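Local structure of uncharacterized N-acetyltransferase D2E76_00625 (6YCA) at residues Q160-A165 with L274-E279; G229-R234 with G267-L272; S153-R158 with A302-E307; R234-A239 with A246-V251. The protein binds acetyl coenzyme A as a GCN5-related N-acetyltransferase of the Eis family and probably acetylates amine substrates, though it cannot modify aminoglycosides. One frame throughout, in Å; residues are numbered along the deposited sequence.

In the fold
From the N terminus, strand 149-160 supplies the first half of contact 3 and its end, running into the next loop, opens contact 1. Strand 229-235 then opens contact 2, and its last residue in that contact, R234, is shared with contact 4. The returns come in reverse order: 246-251 closes contact 4 as a hairpin, 267-272 at the end of a helix closes contact 2, 274-279 closes contact 1 and 302-307 closes contact 3. The four therefore nest like brackets, contact 3 outermost, and none cross. Contacts 2 and 4 lie within the second GNAT region, contact 1 ties the end of strand 149-160 to it, and contact 3 pairs that strand with strand 299-312.

Contact 1. Residues Q160-A165 with L274-E279. With ACO (acetyl coenzyme *a), chain M; SO4 (sulfate ion), chain L.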
# COMPACT_ATOMS: atom_id res chain seq x y z
N GLN A 160 0.04 -16.93 -12.76
CA GLN A 160 -0.47 -15.94 -13.71
C GLN A 160 -0.88 -16.71 -14.96
O GLN A 160 -0.03 -17.11 -15.76
CB GLN A 160 0.58 -14.87 -14.00
CG GLN A 160 -0.02 -13.47 -14.15
CD GLN A 160 0.88 -12.52 -14.92
OE1 GLN A 160 0.48 -11.96 -15.94
NE2 GLN A 160 2.11 -12.32 -14.43
N ARG A 161 -2.19 -16.94 -15.12
CA ARG A 161 -2.68 -17.90 -16.11
C ARG A 161 -2.26 -17.56 -17.53
O ARG A 161 -2.04 -18.47 -18.34
CB ARG A 161 -4.20 -18.03 -16.02
CG ARG A 161 -4.77 -19.19 -16.83
CD ARG A 161 -6.28 -19.16 -16.84
NE ARG A 161 -6.80 -18.02 -17.59
CZ ARG A 161 -7.01 -18.02 -18.90
NH1 ARG A 161 -6.75 -19.11 -19.62
NH2 ARG A 161 -7.49 -16.93 -19.49
N ARG A 162 -2.17 -16.26 -17.87
CA ARG A 162 -1.79 -15.89 -19.23
C ARG A 162 -0.39 -16.38 -19.58
O ARG A 162 -0.10 -16.66 -20.74
CB ARG A 162 -1.91 -14.37 -19.43
CG ARG A 162 -0.95 -13.54 -18.58
CD ARG A 162 -1.06 -12.05 -18.92
NE ARG A 162 -2.34 -11.51 -18.45
CZ ARG A 162 -3.40 -11.30 -19.22
NH1 ARG A 162 -4.52 -10.81 -18.68
NH2 ARG A 162 -3.36 -11.57 -20.52
N ARG A 163 0.49 -16.48 -18.58
CA ARG A 163 1.85 -16.96 -18.78
C ARG A 163 2.00 -18.47 -18.60
O ARG A 163 3.11 -18.99 -18.74
CB ARG A 163 2.80 -16.25 -17.81
CG ARG A 163 2.69 -14.75 -17.81
CD ARG A 163 3.49 -14.19 -16.65
NE ARG A 163 4.87 -14.67 -16.68
CZ ARG A 163 5.79 -14.34 -15.79
NH1 ARG A 163 5.49 -13.51 -14.79
NH2 ARG A 163 7.02 -14.83 -15.88
N ALA A 164 0.92 -19.18 -18.28
CA ALA A 164 1.00 -20.59 -17.91
C ALA A 164 0.52 -21.50 -19.04
O ALA A 164 -0.42 -22.27 -18.90
CB ALA A 164 0.23 -20.84 -16.62
N ALA A 165 1.20 -21.42 -20.18
CA ALA A 165 0.93 -22.39 -21.24
C ALA A 165 1.69 -23.69 -20.96
O ALA A 165 2.84 -23.65 -20.53
CB ALA A 165 1.36 -21.83 -22.59
N LEU A 274 -11.45 -16.19 -18.71
CA LEU A 274 -11.72 -15.06 -17.83
C LEU A 274 -10.92 -15.06 -16.53
O LEU A 274 -10.98 -14.09 -15.78
CB LEU A 274 -13.21 -14.92 -17.50
CG LEU A 274 -14.11 -14.20 -18.50
CD1 LEU A 274 -15.50 -14.10 -17.92
CD2 LEU A 274 -13.55 -12.83 -18.82
N VAL A 275 -10.19 -16.13 -16.25
CA VAL A 275 -9.42 -16.20 -15.01
C VAL A 275 -8.03 -15.64 -15.28
O VAL A 275 -7.36 -16.04 -16.24
CB VAL A 275 -9.36 -17.63 -14.46
CG1 VAL A 275 -8.47 -17.68 -13.23
CG2 VAL A 275 -10.76 -18.10 -14.12
N ASP A 276 -7.60 -14.71 -14.43
CA ASP A 276 -6.29 -14.08 -14.53
C ASP A 276 -5.27 -14.67 -13.57
O ASP A 276 -4.11 -14.86 -13.96
CB ASP A 276 -6.42 -12.57 -14.29
CG ASP A 276 -7.15 -11.86 -15.41
OD1 ASP A 276 -6.92 -12.20 -16.59
OD2 ASP A 276 -7.97 -10.96 -15.12
N VAL A 277 -5.66 -14.97 -12.33
CA VAL A 277 -4.74 -15.47 -11.32
C VAL A 277 -5.34 -16.73 -10.70
O VAL A 277 -6.52 -16.73 -10.32
CB VAL A 277 -4.49 -14.42 -10.22
CG1 VAL A 277 -3.59 -14.98 -9.14
CG2 VAL A 277 -3.91 -13.16 -10.82
N ILE A 278 -4.54 -17.78 -10.58
CA ILE A 278 -4.96 -19.02 -9.94
C ILE A 278 -4.15 -19.17 -8.66
O ILE A 278 -2.91 -19.22 -8.71
CB ILE A 278 -4.75 -20.23 -10.87
CG1 ILE A 278 -5.38 -19.96 -12.24
CG2 ILE A 278 -5.35 -21.48 -10.25
CD1 ILE A 278 -5.05 -21.02 -13.28
N GLU A 279 -4.82 -19.25 -7.52
CA GLU A 279 -4.15 -19.42 -6.24
C GLU A 279 -4.46 -20.80 -5.69
O GLU A 279 -5.63 -21.13 -5.45
CB GLU A 279 -4.48 -18.31 -5.24
CG GLU A 279 -3.59 -18.38 -4.00
CD GLU A 279 -3.63 -17.11 -3.16
OE1 GLU A 279 -4.56 -16.29 -3.35
OE2 GLU A 279 -2.73 -16.93 -2.30
N1A ACO M . -9.42 -15.06 -25.31
C2A ACO M . -8.74 -15.11 -26.46
N3A ACO M . -9.16 -15.59 -27.64
C4A ACO M . -10.42 -16.10 -27.72
C5A ACO M . -11.23 -16.09 -26.58
C6A ACO M . -10.69 -15.54 -25.31
N6A ACO M . -11.45 -15.54 -24.19
N7A ACO M . -12.41 -16.64 -26.91
C8A ACO M . -12.35 -16.97 -28.22
N9A ACO M . -11.14 -16.65 -28.71
C1B ACO M . -10.71 -16.85 -30.12
C2B ACO M . -10.38 -18.32 -30.38
O2B ACO M . -9.00 -18.57 -30.12
C3B ACO M . -10.65 -18.37 -31.88
O3B ACO M . -9.53 -17.83 -32.56
P3B ACO M . -8.96 -18.57 -33.86
O7A ACO M . -8.54 -19.97 -33.46
O8A ACO M . -10.06 -18.63 -34.90
O9A ACO M . -7.78 -17.79 -34.39
C4B ACO M . -11.82 -17.41 -32.08
O4B ACO M . -11.78 -16.49 -30.99
C5B ACO M . -13.15 -18.14 -32.18
O5B ACO M . -13.23 -19.02 -31.07
P1A ACO M . -14.45 -20.03 -30.80
O1A ACO M . -13.94 -21.45 -30.81
O2A ACO M . -15.53 -19.81 -31.83
O3A ACO M . -15.00 -19.64 -29.34
P2A ACO M . -15.30 -20.48 -28.00
O4A ACO M . -16.19 -21.66 -28.31
O5A ACO M . -13.98 -20.93 -27.42
O6A ACO M . -16.02 -19.47 -26.97
CBP ACO M . -16.02 -17.63 -25.44
CCP ACO M . -15.44 -18.19 -26.72
CDP ACO M . -17.54 -17.65 -25.51
CEP ACO M . -15.54 -16.20 -25.25
CAP ACO M . -15.55 -18.54 -24.30
OAP ACO M . -14.12 -18.48 -24.24
C9P ACO M . -16.11 -18.15 -22.96
O9P ACO M . -17.16 -18.64 -22.56
N8P ACO M . -15.39 -17.28 -22.25
C7P ACO M . -15.77 -16.82 -20.93
C6P ACO M . -17.12 -16.10 -20.88
C5P ACO M . -17.11 -14.81 -21.67
O5P ACO M . -16.12 -14.10 -21.68
N4P ACO M . -18.23 -14.51 -22.33
C3P ACO M . -18.32 -13.27 -23.07
C2P ACO M . -19.19 -12.25 -22.35
S1P ACO M . -19.31 -10.77 -23.29
C ACO M . -20.98 -10.59 -23.32
O ACO M . -21.65 -11.12 -22.45
CH3 ACO M . -21.62 -9.78 -24.40
S SO4 L . 9.43 -12.66 -13.96
O1 SO4 L . 10.17 -13.31 -15.04
O2 SO4 L . 9.03 -11.32 -14.38
O3 SO4 L . 8.24 -13.43 -13.62
O4 SO4 L . 10.29 -12.56 -12.78
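At the end of strand 149-160 the chain makes a 3-10 turn, and R161 uses both its backbone and its side chain to bind 274-279. R161 N donates to D276 O over 3.1 Å, approaching from above the carbonyl plane. The side chain leaves with CG anti to the backbone N and bends at chi3 (68°), so that R161 NE meets V275 O at 2.5 Å in a nearly straight bond, in the guanidinium plane and on a lone pair of the carbonyl. R161 NH1 is satisfied by L270 O of helix 259-270, while R161 CG rests on I278 CD1 at 4.0 Å. R162 lies alongside D276 and forms a salt bridge, NH1 to OD1 at 3.5 Å; the other carboxylate oxygen, OD2, accepts from the backbone N of R247. R163 takes no part in this pairing; its NH1 and NH2 grip O3 of a sulfate, probably from the crystallisation liquor, and NH2 also pairs with D295. L274 CG lies 3.8 Å from O5P of acetyl coenzyme A, held largely by a neighbouring subunit. Q160 and V277 form a non-hydrogen-bonded antiparallel pair, the last rung between strand 149-160 and strand 277-284 of the second GNAT region.

Contact 2. Residues G229-R234 with G267-L272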
# COMPACT_ATOMS: atom_id res chain seq x y z
N GLY A 229 -9.69 -38.12 -9.58
CA GLY A 229 -9.49 -36.98 -8.70
C GLY A 229 -10.52 -35.90 -8.96
O GLY A 229 -11.40 -36.04 -9.81
N TYR A 230 -10.37 -34.81 -8.22
CA TYR A 230 -11.27 -33.66 -8.36
C TYR A 230 -10.54 -32.39 -7.96
O TYR A 230 -9.42 -32.41 -7.44
CB TYR A 230 -12.56 -33.84 -7.53
CG TYR A 230 -12.37 -33.78 -6.03
CD1 TYR A 230 -12.33 -32.57 -5.36
CD2 TYR A 230 -12.25 -34.95 -5.28
CE1 TYR A 230 -12.15 -32.51 -3.99
CE2 TYR A 230 -12.08 -34.90 -3.90
CZ TYR A 230 -12.03 -33.68 -3.26
OH TYR A 230 -11.87 -33.61 -1.89
N VAL A 231 -11.20 -31.25 -8.20
CA VAL A 231 -10.66 -29.95 -7.81
C VAL A 231 -11.82 -29.01 -7.49
O VAL A 231 -12.79 -28.92 -8.25
CB VAL A 231 -9.73 -29.36 -8.89
CG1 VAL A 231 -10.44 -29.23 -10.22
CG2 VAL A 231 -9.20 -28.01 -8.45
N ARG A 232 -11.72 -28.33 -6.35
CA ARG A 232 -12.67 -27.31 -5.92
C ARG A 232 -12.01 -25.94 -6.03
O ARG A 232 -10.87 -25.76 -5.59
CB ARG A 232 -13.07 -27.52 -4.46
CG ARG A 232 -14.13 -28.54 -4.20
CD ARG A 232 -14.25 -28.74 -2.70
NE ARG A 232 -14.45 -27.46 -2.01
CZ ARG A 232 -15.56 -27.14 -1.36
NH1 ARG A 232 -16.57 -28.00 -1.28
NH2 ARG A 232 -15.65 -25.95 -0.76
N TYR A 233 -12.73 -24.97 -6.59
CA TYR A 233 -12.21 -23.61 -6.69
C TYR A 233 -13.34 -22.60 -6.58
O TYR A 233 -14.48 -22.87 -6.97
CB TYR A 233 -11.37 -23.39 -7.96
CG TYR A 233 -12.06 -23.73 -9.26
CD1 TYR A 233 -12.03 -25.02 -9.77
CD2 TYR A 233 -12.73 -22.76 -9.98
CE1 TYR A 233 -12.65 -25.33 -10.97
CE2 TYR A 233 -13.36 -23.06 -11.18
CZ TYR A 233 -13.31 -24.35 -11.67
OH TYR A 233 -13.94 -24.64 -12.85
N ARG A 234 -13.01 -21.42 -6.06
CA ARG A 234 -13.98 -20.37 -5.79
C ARG A 234 -13.49 -19.03 -6.32
O ARG A 234 -12.32 -18.68 -6.14
CB ARG A 234 -14.18 -20.26 -4.27
CG ARG A 234 -15.56 -19.79 -3.84
CD ARG A 234 -15.74 -19.92 -2.34
NE ARG A 234 -15.78 -21.32 -1.94
CZ ARG A 234 -16.23 -21.76 -0.76
NH1 ARG A 234 -16.23 -23.06 -0.50
NH2 ARG A 234 -16.69 -20.91 0.15
N GLY A 267 -4.50 -28.65 -15.65
CA GLY A 267 -4.74 -28.14 -16.99
C GLY A 267 -6.11 -27.51 -17.16
O GLY A 267 -6.26 -26.53 -17.88
N HIS A 268 -7.12 -28.06 -16.47
CA HIS A 268 -8.44 -27.45 -16.51
C HIS A 268 -8.39 -26.02 -16.00
O HIS A 268 -9.00 -25.12 -16.59
CB HIS A 268 -9.42 -28.26 -15.66
CG HIS A 268 -10.70 -27.53 -15.37
ND1 HIS A 268 -11.77 -27.52 -16.25
CD2 HIS A 268 -11.07 -26.76 -14.32
CE1 HIS A 268 -12.74 -26.79 -15.74
NE2 HIS A 268 -12.34 -26.31 -14.57
N LEU A 269 -7.66 -25.79 -14.90
CA LEU A 269 -7.53 -24.45 -14.34
C LEU A 269 -6.77 -23.54 -15.29
O LEU A 269 -7.15 -22.38 -15.48
CB LEU A 269 -6.83 -24.54 -12.98
CG LEU A 269 -7.59 -25.32 -11.90
CD1 LEU A 269 -6.73 -25.52 -10.67
CD2 LEU A 269 -8.87 -24.58 -11.53
N LEU A 270 -5.69 -24.03 -15.90
CA LEU A 270 -4.91 -23.19 -16.79
C LEU A 270 -5.68 -22.77 -18.03
O LEU A 270 -5.36 -21.74 -18.63
CB LEU A 270 -3.62 -23.91 -17.20
CG LEU A 270 -2.70 -24.38 -16.08
CD1 LEU A 270 -1.51 -25.11 -16.65
CD2 LEU A 270 -2.26 -23.22 -15.21
N ASP A 271 -6.73 -23.51 -18.39
CA ASP A 271 -7.49 -23.26 -19.60
C ASP A 271 -8.83 -22.59 -19.31
O ASP A 271 -9.65 -22.43 -20.23
CB ASP A 271 -7.73 -24.58 -20.33
CG ASP A 271 -7.97 -24.40 -21.82
OD1 ASP A 271 -7.64 -23.32 -22.36
OD2 ASP A 271 -8.52 -25.33 -22.44
N LEU A 272 -9.07 -22.18 -18.07
CA LEU A 272 -10.33 -21.56 -17.68
C LEU A 272 -10.37 -20.11 -18.15
O LEU A 272 -9.55 -19.29 -17.73
CB LEU A 272 -10.49 -21.61 -16.17
CG LEU A 272 -11.70 -22.38 -15.66
CD1 LEU A 272 -11.36 -23.10 -14.36
CD2 LEU A 272 -12.86 -21.44 -15.48
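L269 is the bump here, a forked side chain reaching from helix 259-270 to the strand 229-235 at V231 and Y233. One prong, L269 CD1, meets V231 CG2 tip to tip at 4.2 Å. The other, L269 CD2, slides over one face of the Y233 ring, 3.6 Å above its plane and displaced toward the rim, nearest Y233 CD1, a CH-pi contact. V231 and Y233 are two apart on the strand and so point the same way, toward the helix, with R232 between them pointing away; the fork of L269 fits across this pair. The crowded position of Y233 CG, between backbone N and carbonyl carbon (chi1 55°), sends the ring out alongside L269. Its outer end meets the chain just past the helix, where L272 CD1 comes tip to tip with Y233 CZ at 3.5 Å. H268 arrives at about a right angle and presents the edge of its imidazole: H268 NE2 and Y233 OH share a straight hydrogen bond of 2.9 Å. The rings meet rim to rim, their planes 44° apart. The same hydroxyl is also bonded to R44 of a neighbouring subunit, so this buried polar atom is held from both chains. V251 and I249 of the adjacent strand 248-256 also touch Y233. This is a helix laid on the face of a beta sheet, the alpha/beta layering of a GNAT domain.

Contact 3. Residues S153-R158 with A302-E307; sequences SSATYR and AGIRDE
S154 O is gripped twice: R305 N donates to it over 3.1 Å, nearly along the C=O axis, and I304 CA adds a CA-H...O contact at 3.4 Å. R305 O returns the favour, taking the S154 amide N at 3.1 Å, so the two residues form a closed hydrogen-bonded antiparallel pair. Farther along, G303 O accepts from T156 N at 2.9 Å and is also approached by A155 CA. The matching bond to T156 O comes from A302 N at 2.6 Å, so A302 and G303 together face T156. The backbone angles of G303 (phi 165°) would press a CB against the carbonyl O before it. A155 and I304 share one face, A155 CB to I304 CG1 at 3.8 Å; S154 and R305 share the other. I304 also packs on I304 of a neighbouring subunit, whose R297 makes a salt bridge with D306 OD1; D306 OD2 holds W309. At the far end E307 CB lies 3.9 Å from S153 CA, while its OE1 is bound by T152 and A411. Strand 299-312 of the second GNAT region thus slots between strands 132-135 and 149-160, consistent with the tandem GNAT domains of Eis proteins.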
# COMPACT_ATOMS: atom_id res chain seq x y z
N SER A 153 5.24 -29.61 5.63
CA SER A 153 4.96 -28.20 5.39
C SER A 153 4.12 -28.08 4.13
O SER A 153 4.09 -28.99 3.29
CB SER A 153 6.24 -27.38 5.24
OG SER A 153 7.03 -27.41 6.42
N SER A 154 3.43 -26.95 4.01
CA SER A 154 2.56 -26.67 2.88
C SER A 154 2.96 -25.34 2.24
O SER A 154 3.56 -24.47 2.89
CB SER A 154 1.09 -26.62 3.32
OG SER A 154 0.83 -25.47 4.11
N ALA A 155 2.64 -25.20 0.96
CA ALA A 155 2.98 -24.01 0.20
C ALA A 155 1.74 -23.44 -0.48
O ALA A 155 0.73 -24.13 -0.64
CB ALA A 155 4.08 -24.28 -0.85
N THR A 156 1.85 -22.17 -0.86
CA THR A 156 0.80 -21.45 -1.56
C THR A 156 1.35 -20.90 -2.86
O THR A 156 2.35 -20.18 -2.86
CB THR A 156 0.30 -20.29 -0.72
OG1 THR A 156 -0.06 -20.77 0.58
CG2 THR A 156 -0.92 -19.66 -1.37
N TYR A 157 0.69 -21.23 -3.97
CA TYR A 157 1.14 -20.82 -5.29
C TYR A 157 0.17 -19.82 -5.90
O TYR A 157 -1.05 -19.96 -5.77
CB TYR A 157 1.24 -22.04 -6.21
CG TYR A 157 2.19 -23.09 -5.68
CD1 TYR A 157 1.75 -24.04 -4.77
CD2 TYR A 157 3.51 -23.13 -6.09
CE1 TYR A 157 2.61 -25.01 -4.28
CE2 TYR A 157 4.37 -24.10 -5.61
CZ TYR A 157 3.92 -25.03 -4.71
OH TYR A 157 4.77 -26.00 -4.22
N ARG A 158 0.72 -18.80 -6.57
CA ARG A 158 -0.03 -17.89 -7.42
C ARG A 158 0.45 -18.09 -8.85
O ARG A 158 1.64 -17.90 -9.14
CB ARG A 158 0.17 -16.42 -7.04
CG ARG A 158 -0.60 -15.89 -5.85
CD ARG A 158 -0.28 -14.40 -5.77
NE ARG A 158 -0.69 -13.70 -6.98
CZ ARG A 158 -0.27 -12.48 -7.34
NH1 ARG A 158 0.60 -11.82 -6.58
NH2 ARG A 158 -0.70 -11.93 -8.47
N ALA A 302 3.69 -17.97 -2.96
CA ALA A 302 3.20 -16.84 -2.17
C ALA A 302 3.37 -17.04 -0.67
O ALA A 302 3.05 -16.14 0.11
CB ALA A 302 1.73 -16.55 -2.49
N GLY A 303 3.88 -18.20 -0.24
CA GLY A 303 4.11 -18.45 1.17
C GLY A 303 4.34 -19.91 1.50
O GLY A 303 3.88 -20.80 0.78
N ILE A 304 5.07 -20.16 2.58
CA ILE A 304 5.32 -21.52 3.07
C ILE A 304 5.18 -21.51 4.58
O ILE A 304 5.74 -20.65 5.26
CB ILE A 304 6.71 -22.04 2.66
CG1 ILE A 304 6.73 -22.36 1.16
CG2 ILE A 304 7.09 -23.26 3.47
CD1 ILE A 304 8.04 -22.91 0.68
N ARG A 305 4.43 -22.48 5.11
CA ARG A 305 4.12 -22.53 6.53
C ARG A 305 4.23 -23.96 7.02
O ARG A 305 4.03 -24.91 6.25
CB ARG A 305 2.72 -21.95 6.81
CG ARG A 305 2.41 -21.70 8.28
CD ARG A 305 1.13 -20.88 8.43
NE ARG A 305 0.86 -20.50 9.82
CZ ARG A 305 1.31 -19.38 10.38
NH1 ARG A 305 2.06 -18.54 9.69
NH2 ARG A 305 1.01 -19.10 11.65
N ASP A 306 4.56 -24.12 8.30
CA ASP A 306 4.56 -25.45 8.91
C ASP A 306 3.15 -26.02 8.90
O ASP A 306 2.16 -25.30 8.99
CB ASP A 306 5.07 -25.38 10.35
CG ASP A 306 4.32 -24.36 11.19
OD1 ASP A 306 4.40 -23.15 10.89
OD2 ASP A 306 3.62 -24.76 12.14
N GLU A 307 3.07 -27.34 8.75
CA GLU A 307 1.77 -28.00 8.67
C GLU A 307 1.59 -29.06 9.75
O GLU A 307 0.93 -28.82 10.76
CB GLU A 307 1.54 -28.60 7.28
CG GLU A 307 0.11 -29.05 7.09
CD GLU A 307 -0.13 -29.68 5.74
OE1 GLU A 307 0.68 -30.55 5.33
OE2 GLU A 307 -1.12 -29.29 5.09

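Contact 4. Residues R234-A239 with A246-V251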
# COMPACT_ATOMS: atom_id res chain seq x y z
N ARG A 234 -13.01 -21.42 -6.06
CA ARG A 234 -13.98 -20.37 -5.79
C ARG A 234 -13.49 -19.03 -6.32
O ARG A 234 -12.32 -18.68 -6.14
CB ARG A 234 -14.18 -20.26 -4.27
CG ARG A 234 -15.56 -19.79 -3.84
CD ARG A 234 -15.74 -19.92 -2.34
NE ARG A 234 -15.78 -21.32 -1.94
CZ ARG A 234 -16.23 -21.76 -0.76
NH1 ARG A 234 -16.23 -23.06 -0.50
NH2 ARG A 234 -16.69 -20.91 0.15
N PRO A 235 -14.37 -18.25 -6.95
CA PRO A 235 -13.98 -16.90 -7.38
C PRO A 235 -13.91 -15.98 -6.17
O PRO A 235 -14.65 -16.13 -5.19
CB PRO A 235 -15.11 -16.49 -8.33
CG PRO A 235 -16.29 -17.27 -7.86
CD PRO A 235 -15.74 -18.59 -7.36
N GLN A 236 -13.00 -15.00 -6.24
CA GLN A 236 -12.78 -14.10 -5.12
C GLN A 236 -13.68 -12.86 -5.12
O GLN A 236 -14.82 -12.92 -4.65
CB GLN A 236 -11.31 -13.70 -5.04
CG GLN A 236 -10.38 -14.87 -4.80
CD GLN A 236 -10.60 -15.49 -3.44
OE1 GLN A 236 -11.21 -16.55 -3.31
NE2 GLN A 236 -10.09 -14.83 -2.40
N ASP A 237 -13.16 -11.73 -5.58
CA ASP A 237 -13.88 -10.46 -5.46
C ASP A 237 -14.94 -10.37 -6.55
O ASP A 237 -14.83 -9.63 -7.53
CB ASP A 237 -12.90 -9.30 -5.47
CG ASP A 237 -11.84 -9.42 -4.39
OD1 ASP A 237 -12.22 -9.59 -3.21
OD2 ASP A 237 -10.64 -9.36 -4.72
N THR A 238 -16.02 -11.13 -6.34
CA THR A 238 -17.07 -11.24 -7.35
C THR A 238 -17.79 -9.92 -7.55
O THR A 238 -18.35 -9.68 -8.63
CB THR A 238 -18.06 -12.33 -6.94
OG1 THR A 238 -18.71 -11.94 -5.73
CG2 THR A 238 -17.34 -13.65 -6.72
N ALA A 239 -17.80 -9.05 -6.54
CA ALA A 239 -18.44 -7.75 -6.69
C ALA A 239 -17.74 -6.90 -7.74
O ALA A 239 -18.37 -6.02 -8.34
CB ALA A 239 -18.47 -7.02 -5.35
N ALA A 246 -7.03 -8.23 -12.53
CA ALA A 246 -6.69 -9.49 -11.88
C ALA A 246 -7.88 -10.23 -11.30
O ALA A 246 -8.10 -10.20 -10.08
CB ALA A 246 -5.66 -9.25 -10.78
N ARG A 247 -8.63 -10.92 -12.15
CA ARG A 247 -9.67 -11.84 -11.69
C ARG A 247 -9.04 -13.09 -11.10
O ARG A 247 -8.34 -13.82 -11.80
CB ARG A 247 -10.62 -12.19 -12.84
CG ARG A 247 -11.36 -10.98 -13.40
CD ARG A 247 -12.23 -11.36 -14.59
NE ARG A 247 -11.44 -11.42 -15.81
CZ ARG A 247 -11.30 -10.41 -16.67
NH1 ARG A 247 -11.90 -9.25 -16.43
NH2 ARG A 247 -10.56 -10.56 -17.76
N THR A 248 -9.27 -13.34 -9.81
CA THR A 248 -8.61 -14.44 -9.11
C THR A 248 -9.62 -15.50 -8.67
O THR A 248 -10.72 -15.17 -8.21
CB THR A 248 -7.90 -13.90 -7.86
OG1 THR A 248 -7.00 -12.85 -8.24
CG2 THR A 248 -7.12 -15.01 -7.16
N ILE A 249 -9.24 -16.77 -8.82
CA ILE A 249 -9.95 -17.89 -8.21
C ILE A 249 -9.04 -18.52 -7.16
O ILE A 249 -7.81 -18.41 -7.22
CB ILE A 249 -10.44 -18.95 -9.22
CG1 ILE A 249 -9.25 -19.67 -9.86
CG2 ILE A 249 -11.35 -18.33 -10.26
CD1 ILE A 249 -9.65 -20.80 -10.76
N SER A 250 -9.65 -19.21 -6.21
CA SER A 250 -8.93 -19.84 -5.11
C SER A 250 -9.28 -21.32 -5.08
O SER A 250 -10.45 -21.69 -4.94
CB SER A 250 -9.32 -19.19 -3.78
OG SER A 250 -8.57 -19.74 -2.72
N VAL A 251 -8.25 -22.16 -5.18
CA VAL A 251 -8.41 -23.61 -5.15
C VAL A 251 -8.15 -24.07 -3.71
O VAL A 251 -7.03 -23.96 -3.21
CB VAL A 251 -7.46 -24.30 -6.13
CG1 VAL A 251 -7.57 -25.81 -6.02
CG2 VAL A 251 -7.74 -23.86 -7.55
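Q236 leans across onto 246-251 just where the paired strands separate. Its CB sits 3.5 Å from T248 O, the oxygen that also takes the Q236 backbone N in a 3.0 Å hydrogen bond. Q236 CG, beside the backbone N at chi1 -62°, stays over that same oxygen and touches T248 CG2 at 4.0 Å. A bend at chi2 (-66°) then turns the chain along the neighbouring strand, carrying Q236 CD to 3.9 Å from S250 CB and laying OE1 against that same methylene at 3.3 Å. One side chain thus spans T248 and S250, which lie two apart on the strand. R234 N donates to S250 O at 2.8 Å from above the carbonyl plane, and S250 N answers to R234 O at 2.7 Å, within the plane. I249 CA leans on R234 O too, a CA-H...O contact. P235 pairs with I249 on the opposite face from R234 and S250, and both pack on a neighbouring subunit, against G48 and V47. The R234 guanidinium makes a salt bridge with D217 through NH2. After Q236, D237 centres an inverse gamma turn. Two antiparallel strands joined by one long loop make a beta hairpin, here within the second GNAT region.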